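PDB 5UGR: malyl-CoA lyase/beta-methylmalyl-CoA lyase from Methylobacterium extorquens, which is a magnesium-containing TIM-barrel enzyme of the HpcH/HpaI aldolase/citrate lyase family, modelled here within an assembly of six protein chains. Local coordinates for residues G22-M28 with A55-I59. Residues are numbered along the deposited sequence.
Sequences GSNPTFM and ARKNI
Asn58, Gly22 and Met28 contribute most of the 255 Å² buried here, where the loop entering one barrel helix meets a turn of the next. Gly22 (phi/psi -69/-15) and Ser23 (-78/-4) form the bend, with Ser23 CA 4.6 Å from Ala55 CA; Asn24 then N-caps the helix, its OD1 accepting from Phe27 N at 2.9 Å. Asn58, chi1 m, donates from ND2 to Gly22 O over 3.0 Å at 160°, tying a helix side chain to the loop backbone. The same carbonyl takes a CA-H...O contact from Ala55 CA at 3.5 Å. Glycine suits position 22 sterically: an ideal CB would lie 2.6 Å from Ile59 CD1, a clash. Met28 (m, t, m) lays CE 3.7 Å from Asn58 CB and SD 4.0 Å from Ile59 CG1. These are consecutive beta-alpha units of a TIM barrel: helices 25-32 and 52-65 pack outside the strands, Met28 and Ile59 both touch Leu41 of strand 38-42, and Ile59 also reaches Ile92 on helix 85-95.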
loop_
_atom_site.group_PDB
_atom_site.type_symbol
_atom_site.label_atom_id
_atom_site.label_comp_id
_atom_site.label_asym_id
_atom_site.label_seq_id
_atom_site.Cartn_x
_atom_site.Cartn_y
_atom_site.Cartn_z
ATOM N N GLY A 22 -23.063 31.951 -8.260
ATOM C CA GLY A 22 -24.127 32.205 -7.273
ATOM C C GLY A 22 -24.334 33.656 -6.924
ATOM O O GLY A 22 -25.318 34.032 -6.230
ATOM N N SER A 23 -23.357 34.460 -7.293
ATOM C CA SER A 23 -23.403 35.889 -7.055
ATOM C C SER A 23 -24.305 36.616 -8.045
ATOM O O SER A 23 -24.473 37.807 -7.887
ATOM C CB SER A 23 -21.996 36.468 -7.063
ATOM O OG SER A 23 -21.325 36.064 -8.238
ATOM N N ASN A 24 -24.870 35.915 -9.023
ATOM C CA ASN A 24 -25.700 36.534 -10.021
ATOM C C ASN A 24 -27.072 35.862 -10.109
ATOM O O ASN A 24 -27.289 34.949 -10.928
ATOM C CB ASN A 24 -24.983 36.536 -11.358
ATOM C CG ASN A 24 -25.662 37.493 -12.378
ATOM O OD1 ASN A 24 -26.880 37.636 -12.393
ATOM N ND2 ASN A 24 -24.864 38.187 -13.182
ATOM N N PRO A 25 -28.049 36.359 -9.326
ATOM C CA PRO A 25 -29.365 35.751 -9.353
ATOM C C PRO A 25 -30.065 35.835 -10.697
ATOM O O PRO A 25 -30.846 34.942 -10.999
ATOM C CB PRO A 25 -30.147 36.557 -8.305
ATOM C CG PRO A 25 -29.128 37.017 -7.373
ATOM C CD PRO A 25 -27.923 37.300 -8.205
ATOM N N THR A 26 -29.770 36.869 -11.489
ATOM C CA THR A 26 -30.380 37.032 -12.814
ATOM C C THR A 26 -29.889 35.942 -13.737
ATOM O O THR A 26 -30.676 35.295 -14.421
ATOM C CB THR A 26 -30.075 38.443 -13.364
ATOM O OG1 THR A 26 -30.652 39.399 -12.463
ATOM C CG2 THR A 26 -30.642 38.647 -14.804
ATOM N N PHE A 27 -28.574 35.674 -13.684
ATOM C CA PHE A 27 -27.981 34.621 -14.498
ATOM C C PHE A 27 -28.512 33.283 -14.042
ATOM O O PHE A 27 -28.840 32.403 -14.875
ATOM C CB PHE A 27 -26.476 34.699 -14.401
ATOM C CG PHE A 27 -25.847 35.857 -15.163
ATOM C CD1 PHE A 27 -26.611 36.857 -15.781
ATOM C CD2 PHE A 27 -24.427 35.974 -15.209
ATOM C CE1 PHE A 27 -25.992 37.915 -16.442
ATOM C CE2 PHE A 27 -23.825 37.031 -15.877
ATOM C CZ PHE A 27 -24.610 37.994 -16.497
ATOM N N MET A 28 -28.669 33.094 -12.730
ATOM C CA MET A 28 -29.272 31.824 -12.285
ATOM C C MET A 28 -30.670 31.605 -12.808
ATOM O O MET A 28 -31.025 30.508 -13.285
ATOM C CB MET A 28 -29.259 31.595 -10.771
ATOM C CG MET A 28 -27.848 31.452 -10.232
ATOM S SD MET A 28 -27.754 30.890 -8.518
ATOM C CE MET A 28 -28.175 32.406 -7.663
ATOM N N ALA A 55 -23.685 34.788 -1.914
ATOM C CA ALA A 55 -23.930 33.839 -2.987
ATOM C C ALA A 55 -24.566 32.585 -2.423
ATOM O O ALA A 55 -25.425 31.970 -3.042
ATOM C CB ALA A 55 -22.614 33.509 -3.684
ATOM N N ARG A 56 -24.175 32.218 -1.204
ATOM C CA ARG A 56 -24.743 31.046 -0.546
ATOM C C ARG A 56 -26.226 31.214 -0.316
ATOM O O ARG A 56 -27.062 30.332 -0.622
ATOM C CB ARG A 56 -23.969 30.756 0.745
ATOM C CG ARG A 56 -24.295 29.446 1.365
ATOM C CD ARG A 56 -23.594 29.238 2.689
ATOM N NE ARG A 56 -22.124 29.376 2.630
ATOM C CZ ARG A 56 -21.336 30.199 3.322
ATOM N NH1 ARG A 56 -21.822 31.152 4.112
ATOM N NH2 ARG A 56 -20.025 30.107 3.201
ATOM N N LYS A 57 -26.577 32.403 0.166
ATOM C CA LYS A 57 -28.000 32.709 0.315
ATOM C C LYS A 57 -28.780 32.739 -1.007
ATOM O O LYS A 57 -29.878 32.197 -1.105
ATOM C CB LYS A 57 -28.127 34.055 1.050
ATOM C CG LYS A 57 -27.641 34.034 2.486
ATOM C CD LYS A 57 -27.783 35.451 3.063
ATOM C CE LYS A 57 -27.147 35.515 4.434
ATOM N NZ LYS A 57 -27.036 36.913 4.927
ATOM N N ASN A 58 -28.164 33.318 -2.020
ATOM C CA ASN A 58 -28.747 33.382 -3.361
ATOM C C ASN A 58 -29.027 31.995 -3.885
ATOM O O ASN A 58 -30.114 31.725 -4.460
ATOM C CB ASN A 58 -27.863 34.113 -4.354
ATOM C CG ASN A 58 -27.649 35.596 -4.030
ATOM O OD1 ASN A 58 -28.419 36.233 -3.279
ATOM N ND2 ASN A 58 -26.627 36.159 -4.637
ATOM N N ILE A 59 -28.046 31.092 -3.688
ATOM C CA ILE A 59 -28.245 29.738 -4.175
ATOM C C ILE A 59 -29.350 28.937 -3.470
ATOM O O ILE A 59 -30.104 28.194 -4.076
ATOM C CB ILE A 59 -26.852 28.984 -4.119
ATOM C CG1 ILE A 59 -25.975 29.528 -5.256
ATOM C CG2 ILE A 59 -27.043 27.469 -4.247
ATOM C CD1 ILE A 59 -24.520 29.067 -5.240
#